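Local coordinates for protein 2-keto-3-deoxygluconate kinase (Thermotoga maritima, PDB 2AFB) that probably catalyses ATP-dependent phosphorylation of 2-keto-3-deoxygluconate, as a pfkB-family carbohydrate kinase of the ribokinase clan, at residues E20-L25 against G98-E103; V64-N69 against H119-E124; K212-S217 against E238-K243. All coordinates share one frame; numbering follows the deposited sequence.

How the interactions relate
Interactions 1 and 2 are neighbours, their centres 14 Å apart, and their segments alternate along the chain. They touch where the residues leading into strand 22-26 of the small sheet meet strand 60-67 of the large sheet and the 119-124 loop: E20 OE2 lies 2.9 Å from S120 OG, and I21 CG2 lies 3.8 Å from L67 CD2. Interaction 3 stands apart, about 31 Å from interaction 1 and 32 Å from interaction 2 between centres, and packs the C-terminal end of helix 207-214 and the loop after it on helix 230-244, beside the large sheet. No substrate is bound; the nearest metal is a nickel ion about 9 Å from the L23 side chain of interaction 1.

Interaction 1 of 3, residues E20-L25 against G98-E103; sequences EIMLRL and GIYFLE
Y100 carries CG between its backbone N and carbonyl carbon (chi1 74°), and R24 carries CG anti to its backbone N (chi1 -161°). R24 CG lies over one face of the ring, offset toward the rim, in a CH-pi contact 3.5 Å from the Y100 ring centroid, with the guanidinium turned 76° from the ring plane. L102 CD2 covers the centre of one guanidinium face, 3.5 Å from R24 CZ. The selenomethionine M22 sets SE obliquely to the Y100 ring, 5.0 Å from its centroid, a Met-aromatic contact, and its CE methyl packs 3.6 Å from Y100 CD1. On the opposite sheet face L25 CD1 meets F101 CE2 at 3.4 Å, and F101 of a second subunit packs on L23. The strands are parallel neighbours in the small sheet, consistent with the lid of ribokinase-like kinases, and bonds such as Y100 N to L23 O (2.9 Å) join them. An alanine in place of Y100 would probably leave the R24 methylenes and M22 methyl without their aromatic partner and D328 without the hydroxyl. Since D328 takes Y100 OH and R24 NH1, and D286 pairs with NH1, carboxylates meet the buried cation while its stem rests on the ring.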
# COMPACT_ATOMS: atom_id res chain seq x y z
N GLU A 20 30.54 0.09 4.85
CA GLU A 20 29.59 -0.02 3.71
C GLU A 20 28.16 0.22 4.09
O GLU A 20 27.67 -0.37 5.05
CB GLU A 20 29.68 -1.40 3.02
CG GLU A 20 28.67 -1.59 1.89
CD GLU A 20 29.00 -2.70 0.87
OE1 GLU A 20 29.56 -3.74 1.26
OE2 GLU A 20 28.63 -2.56 -0.31
N ILE A 21 27.49 1.04 3.31
CA ILE A 21 26.06 1.18 3.38
C ILE A 21 25.41 0.56 2.15
O ILE A 21 25.89 0.70 1.02
CB ILE A 21 25.65 2.64 3.63
CG1 ILE A 21 24.16 2.68 3.97
CG2 ILE A 21 26.02 3.53 2.44
CD1 ILE A 21 23.62 3.99 4.42
N MSE A 22 24.36 -0.21 2.39
CA MSE A 22 23.71 -0.96 1.36
C MSE A 22 22.27 -0.57 1.25
O MSE A 22 21.66 -0.16 2.23
CB MSE A 22 23.74 -2.45 1.67
CG MSE A 22 25.07 -2.99 1.65
SE MSE A 22 25.11 -4.83 2.24
CE MSE A 22 24.79 -4.61 4.28
N LEU A 23 21.75 -0.75 0.04
CA LEU A 23 20.30 -0.77 -0.15
C LEU A 23 19.68 -2.01 0.48
O LEU A 23 20.11 -3.12 0.16
CB LEU A 23 19.98 -0.79 -1.64
CG LEU A 23 18.49 -1.05 -2.00
CD1 LEU A 23 17.55 0.06 -1.60
CD2 LEU A 23 18.37 -1.29 -3.50
N ARG A 24 18.67 -1.85 1.34
CA ARG A 24 17.99 -2.98 1.94
C ARG A 24 16.57 -3.14 1.37
O ARG A 24 15.78 -2.21 1.35
CB ARG A 24 17.91 -2.85 3.42
CG ARG A 24 17.63 -4.18 4.10
CD ARG A 24 17.34 -3.98 5.58
NE ARG A 24 15.94 -3.85 5.82
CZ ARG A 24 15.34 -3.79 7.01
NH1 ARG A 24 16.01 -3.83 8.15
NH2 ARG A 24 14.01 -3.70 7.03
N LEU A 25 16.28 -4.36 0.93
CA LEU A 25 15.03 -4.67 0.26
C LEU A 25 14.35 -5.74 1.07
O LEU A 25 14.89 -6.83 1.20
CB LEU A 25 15.28 -5.11 -1.14
CG LEU A 25 15.90 -4.11 -2.16
CD1 LEU A 25 16.07 -4.84 -3.44
CD2 LEU A 25 15.07 -2.84 -2.38
N GLY A 98 25.91 -1.77 -3.11
CA GLY A 98 25.62 -3.09 -2.58
C GLY A 98 24.19 -3.15 -2.11
O GLY A 98 23.58 -2.13 -1.77
N ILE A 99 23.65 -4.37 -2.14
CA ILE A 99 22.28 -4.62 -1.79
C ILE A 99 22.17 -5.83 -0.87
O ILE A 99 22.91 -6.80 -1.02
CB ILE A 99 21.41 -4.98 -3.05
CG1 ILE A 99 21.52 -3.90 -4.11
CG2 ILE A 99 20.00 -5.27 -2.61
CD1 ILE A 99 20.78 -4.25 -5.44
N TYR A 100 21.20 -5.80 0.05
CA TYR A 100 20.75 -7.02 0.64
C TYR A 100 19.26 -7.12 0.73
O TYR A 100 18.58 -6.12 0.93
CB TYR A 100 21.40 -7.30 1.98
CG TYR A 100 21.00 -6.52 3.21
CD1 TYR A 100 21.38 -5.19 3.38
CD2 TYR A 100 20.30 -7.14 4.24
CE1 TYR A 100 21.08 -4.50 4.56
CE2 TYR A 100 20.00 -6.47 5.44
CZ TYR A 100 20.40 -5.15 5.59
OH TYR A 100 20.07 -4.47 6.76
N PHE A 101 18.79 -8.36 0.54
CA PHE A 101 17.37 -8.67 0.65
C PHE A 101 17.18 -9.30 2.00
O PHE A 101 17.91 -10.18 2.38
CB PHE A 101 16.93 -9.65 -0.41
CG PHE A 101 17.15 -9.17 -1.81
CD1 PHE A 101 18.39 -9.20 -2.37
CD2 PHE A 101 16.10 -8.65 -2.58
CE1 PHE A 101 18.61 -8.75 -3.67
CE2 PHE A 101 16.32 -8.20 -3.88
CZ PHE A 101 17.59 -8.23 -4.41
N LEU A 102 16.18 -8.85 2.72
CA LEU A 102 15.91 -9.36 4.04
C LEU A 102 14.48 -9.82 4.17
O LEU A 102 13.53 -9.05 3.91
CB LEU A 102 16.18 -8.25 5.06
CG LEU A 102 15.67 -8.59 6.47
CD1 LEU A 102 16.64 -9.57 7.09
CD2 LEU A 102 15.60 -7.27 7.33
N GLU A 103 14.31 -11.09 4.59
CA GLU A 103 13.03 -11.64 4.96
C GLU A 103 12.99 -11.59 6.44
O GLU A 103 13.81 -12.22 7.11
CB GLU A 103 12.87 -13.09 4.57
CG GLU A 103 12.74 -13.36 3.10
CD GLU A 103 12.60 -14.87 2.77
OE1 GLU A 103 13.06 -15.73 3.59
OE2 GLU A 103 12.07 -15.18 1.68
O HOH W 1 27.32 -0.46 -0.96

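Interaction 2 of 3, residues V64-N69 against H119-E124; sequences VTKLPN and HSAISE
A121 and I122 meet the end of strand 60-67 mostly through carbon. The methyl of A121 sits against the backbone at the L67-P68 junction, with A121 CB 4.0 Å from P68 N and nearly as close to the proline CD. I122 has CG1 anti to its backbone N (chi1 -180°), and its side chain crosses that of T65 at about a right angle. I122 CD1 rests 3.7 Å from T65 OG1, a hydroxyl whose hydrogen bond goes to G19 O. K66 runs out extended past the turn, its CD 3.4 Å from A121 O.

In the fold, this is where the loop leaving strand 112-116 of the small sheet packs on strand 60-67 of the large one, part of the alpha/beta core of the ribokinase fold. Strand 60-67 lies between the parallel strands 14-18 and 90-92.

No direct hydrogen bond joins the segments, and two waters make the polar links instead. One accepts from K66 NZ (2.8 Å) and donates to A121 O (2.7 Å), while the ammonium group also forms a salt bridge with D129. The other bridges the backbones, donating to K66 O (2.9 Å) and accepting from I122 N (3.0 Å).

Hydrogen bonds within 119-124 shape the turn that presents A121 and I122. S120 OG accepts from S123 N, an ST motif, and S123 OG returns a bond of 2.7 Å to S120 O, in the carbonyl plane on a lone pair. That carbonyl oxygen also accepts from E124 N, giving it two donors. Ahead of the turn, the H119 ring stacks on H119 of a second subunit.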
# COMPACT_ATOMS: atom_id res chain seq x y z
N VAL A 64 32.01 7.64 6.58
CA VAL A 64 32.95 7.60 5.49
C VAL A 64 32.71 6.32 4.68
O VAL A 64 32.70 5.24 5.23
CB VAL A 64 34.38 7.60 6.02
CG1 VAL A 64 35.38 7.57 4.84
CG2 VAL A 64 34.57 8.78 6.92
N THR A 65 32.53 6.47 3.38
CA THR A 65 32.29 5.35 2.49
C THR A 65 32.48 5.82 1.04
O THR A 65 32.94 6.94 0.79
CB THR A 65 30.88 4.71 2.70
OG1 THR A 65 30.89 3.40 2.14
CG2 THR A 65 29.74 5.51 2.05
N LYS A 66 32.20 4.92 0.10
CA LYS A 66 32.14 5.22 -1.32
C LYS A 66 30.78 4.73 -1.82
O LYS A 66 30.32 3.63 -1.44
CB LYS A 66 33.32 4.54 -2.10
CG LYS A 66 33.51 5.09 -3.47
CD LYS A 66 34.61 4.41 -4.22
CE LYS A 66 35.05 5.21 -5.47
NZ LYS A 66 36.19 4.51 -6.20
N LEU A 67 30.12 5.58 -2.60
CA LEU A 67 28.88 5.24 -3.27
C LEU A 67 28.95 5.61 -4.72
O LEU A 67 29.65 6.56 -5.07
CB LEU A 67 27.71 6.00 -2.64
CG LEU A 67 27.42 5.58 -1.20
CD1 LEU A 67 26.46 6.51 -0.55
CD2 LEU A 67 26.89 4.16 -1.19
N PRO A 68 28.17 4.91 -5.56
CA PRO A 68 28.19 5.22 -6.99
C PRO A 68 27.44 6.51 -7.22
O PRO A 68 26.55 6.81 -6.47
CB PRO A 68 27.40 4.06 -7.61
CG PRO A 68 26.46 3.65 -6.54
CD PRO A 68 27.24 3.80 -5.27
N ASN A 69 27.80 7.24 -8.24
CA ASN A 69 26.94 8.30 -8.75
C ASN A 69 25.79 7.74 -9.56
O ASN A 69 25.84 7.71 -10.78
CB ASN A 69 27.73 9.28 -9.62
CG ASN A 69 28.67 10.13 -8.81
OD1 ASN A 69 28.25 10.80 -7.85
ND2 ASN A 69 29.93 10.12 -9.18
N HIS A 119 31.23 -6.45 -5.61
CA HIS A 119 31.59 -5.52 -6.68
C HIS A 119 30.97 -4.14 -6.48
O HIS A 119 30.92 -3.36 -7.40
CB HIS A 119 31.23 -6.09 -8.06
CG HIS A 119 31.67 -7.50 -8.27
ND1 HIS A 119 32.99 -7.87 -8.37
CD2 HIS A 119 30.95 -8.64 -8.40
CE1 HIS A 119 33.07 -9.18 -8.54
NE2 HIS A 119 31.84 -9.67 -8.57
N SER A 120 30.54 -3.86 -5.25
CA SER A 120 30.06 -2.55 -4.87
C SER A 120 31.20 -1.54 -4.94
O SER A 120 32.38 -1.91 -4.86
CB SER A 120 29.52 -2.55 -3.41
OG SER A 120 30.58 -2.80 -2.47
N ALA A 121 30.82 -0.27 -5.05
CA ALA A 121 31.77 0.81 -5.17
C ALA A 121 32.76 0.82 -3.97
O ALA A 121 33.95 1.04 -4.13
CB ALA A 121 31.01 2.16 -5.29
N ILE A 122 32.27 0.58 -2.76
CA ILE A 122 33.16 0.57 -1.60
C ILE A 122 34.10 -0.64 -1.65
O ILE A 122 35.27 -0.52 -1.29
CB ILE A 122 32.38 0.66 -0.24
CG1 ILE A 122 33.32 0.66 0.98
CG2 ILE A 122 31.40 -0.50 -0.05
CD1 ILE A 122 34.09 1.90 1.14
N SER A 123 33.59 -1.79 -2.10
CA SER A 123 34.38 -3.02 -2.16
C SER A 123 35.61 -2.84 -3.03
O SER A 123 36.64 -3.38 -2.71
CB SER A 123 33.56 -4.23 -2.60
OG SER A 123 33.34 -4.27 -3.99
N GLU A 124 35.48 -2.01 -4.06
CA GLU A 124 36.50 -1.73 -5.04
C GLU A 124 37.20 -0.38 -4.76
O GLU A 124 37.97 0.13 -5.59
CB GLU A 124 35.82 -1.68 -6.44
CG GLU A 124 35.12 -2.98 -6.77
CD GLU A 124 34.67 -3.08 -8.21
OE1 GLU A 124 34.49 -2.01 -8.83
OE2 GLU A 124 34.50 -4.23 -8.71
O HOH W 2 34.96 2.06 -6.45
O HOH W 3 29.34 1.13 -2.43

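Interaction 3 of 3, residues K212-S217 against E238-K243; sequences KVLGIS and EEVTRK
I216 and L214 meet V240 where the end of helix 207-214 and the loop beyond it pack on helix 230-244, both within a beta-alpha-beta crossover, the connection from strand 202-205 to its parallel neighbour 248-255 in the large sheet. The first shell centres on one methyl, V240 CG1. I216 CD1 approaches it to 3.9 Å, the two side chains crossing at a slant, and L214 CD1 comes to 4.1 Å from the same V240 CG1, with the L214 and V240 side chains at about a right angle. I216 holds CG1 beside its backbone N and anti to the carbonyl carbon (chi1 -64°), and a nearly anti chi2 (174°) then carries CD1 out to the valine. The other branch of I216, its CG2 methyl, meets the E239 carboxylate. No hydrogen bond crosses between the segments, and the contact is small, about 194 Å² counting both sides.

Next come the backbones that set these groups in place. G215 is the first residue to leave helical geometry, with a positive phi of 67°. The chain then turns so that I216 points toward the second helix, and a backbone hydrogen bond between I216 and I210 ties the turn back to its own helix. On the other side, R242 N to E238 O (2.8 Å) and K243 N to E239 O (3.1 Å) span V240 in a regular helical turn.

Further out, L214 also packs on M197, while V240 touches V249 of strand 248-255, which places this helix against the large sheet. Back in the first shell, at its partly exposed margin, E239 is extended beyond CG, and its OE1 lies 3.5 Å from I216 CG2.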
# COMPACT_ATOMS: atom_id res chain seq x y z
N LYS A 212 35.97 -16.49 17.91
CA LYS A 212 36.37 -16.61 16.51
C LYS A 212 37.49 -15.67 16.12
O LYS A 212 38.47 -16.09 15.52
CB LYS A 212 35.20 -16.36 15.56
CG LYS A 212 34.13 -17.45 15.51
CD LYS A 212 34.68 -18.78 14.98
CE LYS A 212 33.54 -19.77 14.60
NZ LYS A 212 34.01 -21.18 14.78
N VAL A 213 37.32 -14.39 16.41
CA VAL A 213 38.25 -13.39 15.91
C VAL A 213 39.49 -13.26 16.79
O VAL A 213 40.54 -12.92 16.31
CB VAL A 213 37.59 -12.01 15.77
CG1 VAL A 213 38.61 -10.97 15.28
CG2 VAL A 213 36.42 -12.10 14.82
N LEU A 214 39.33 -13.47 18.09
CA LEU A 214 40.43 -13.28 19.00
C LEU A 214 40.98 -14.60 19.51
O LEU A 214 42.05 -14.62 20.11
CB LEU A 214 40.01 -12.38 20.17
CG LEU A 214 39.66 -10.92 19.85
CD1 LEU A 214 39.52 -10.14 21.17
CD2 LEU A 214 40.67 -10.24 18.94
N GLY A 215 40.26 -15.69 19.27
CA GLY A 215 40.67 -17.00 19.79
C GLY A 215 40.61 -17.12 21.30
O GLY A 215 41.32 -17.92 21.88
N ILE A 216 39.76 -16.34 21.94
CA ILE A 216 39.65 -16.44 23.38
C ILE A 216 38.28 -16.97 23.78
O ILE A 216 37.26 -16.58 23.21
CB ILE A 216 39.88 -15.09 24.05
CG1 ILE A 216 41.33 -14.63 23.79
CG2 ILE A 216 39.62 -15.20 25.56
CD1 ILE A 216 41.66 -13.21 24.28
N SER A 217 38.27 -17.83 24.80
CA SER A 217 37.06 -18.54 25.23
C SER A 217 37.09 -18.96 26.71
O SER A 217 38.17 -19.07 27.31
CB SER A 217 36.88 -19.79 24.38
OG SER A 217 35.64 -20.40 24.67
N GLU A 238 38.15 -9.71 31.25
CA GLU A 238 39.43 -9.56 31.87
C GLU A 238 40.51 -10.09 30.97
O GLU A 238 41.53 -9.43 30.77
CB GLU A 238 39.54 -10.32 33.18
CG GLU A 238 38.63 -9.84 34.25
CD GLU A 238 38.91 -10.48 35.58
OE1 GLU A 238 40.03 -10.27 36.08
OE2 GLU A 238 38.01 -11.16 36.11
N GLU A 239 40.31 -11.32 30.48
CA GLU A 239 41.29 -11.93 29.59
C GLU A 239 41.56 -11.04 28.36
O GLU A 239 42.73 -10.78 28.07
CB GLU A 239 40.85 -13.36 29.18
CG GLU A 239 40.96 -14.32 30.36
CD GLU A 239 40.76 -15.82 30.01
OE1 GLU A 239 40.59 -16.17 28.80
OE2 GLU A 239 40.81 -16.65 30.98
N VAL A 240 40.52 -10.57 27.67
CA VAL A 240 40.76 -9.70 26.49
C VAL A 240 41.42 -8.39 26.92
O VAL A 240 42.28 -7.86 26.22
CB VAL A 240 39.48 -9.40 25.61
CG1 VAL A 240 38.80 -10.69 25.20
CG2 VAL A 240 38.50 -8.52 26.33
N THR A 241 41.06 -7.90 28.11
CA THR A 241 41.62 -6.65 28.61
C THR A 241 43.10 -6.79 28.93
O THR A 241 43.87 -5.87 28.66
CB THR A 241 40.81 -6.13 29.83
OG1 THR A 241 39.52 -5.65 29.40
CG2 THR A 241 41.54 -5.01 30.50
N ARG A 242 43.50 -7.93 29.50
CA ARG A 242 44.90 -8.20 29.83
C ARG A 242 45.80 -8.40 28.62
O ARG A 242 47.02 -8.06 28.67
CB ARG A 242 45.01 -9.45 30.69
CG ARG A 242 44.71 -9.21 32.15
N LYS A 243 45.23 -9.00 27.57
CA LYS A 243 45.96 -9.22 26.32
C LYS A 243 46.08 -7.92 25.52
O LYS A 243 47.15 -7.65 25.01
CB LYS A 243 45.33 -10.34 25.46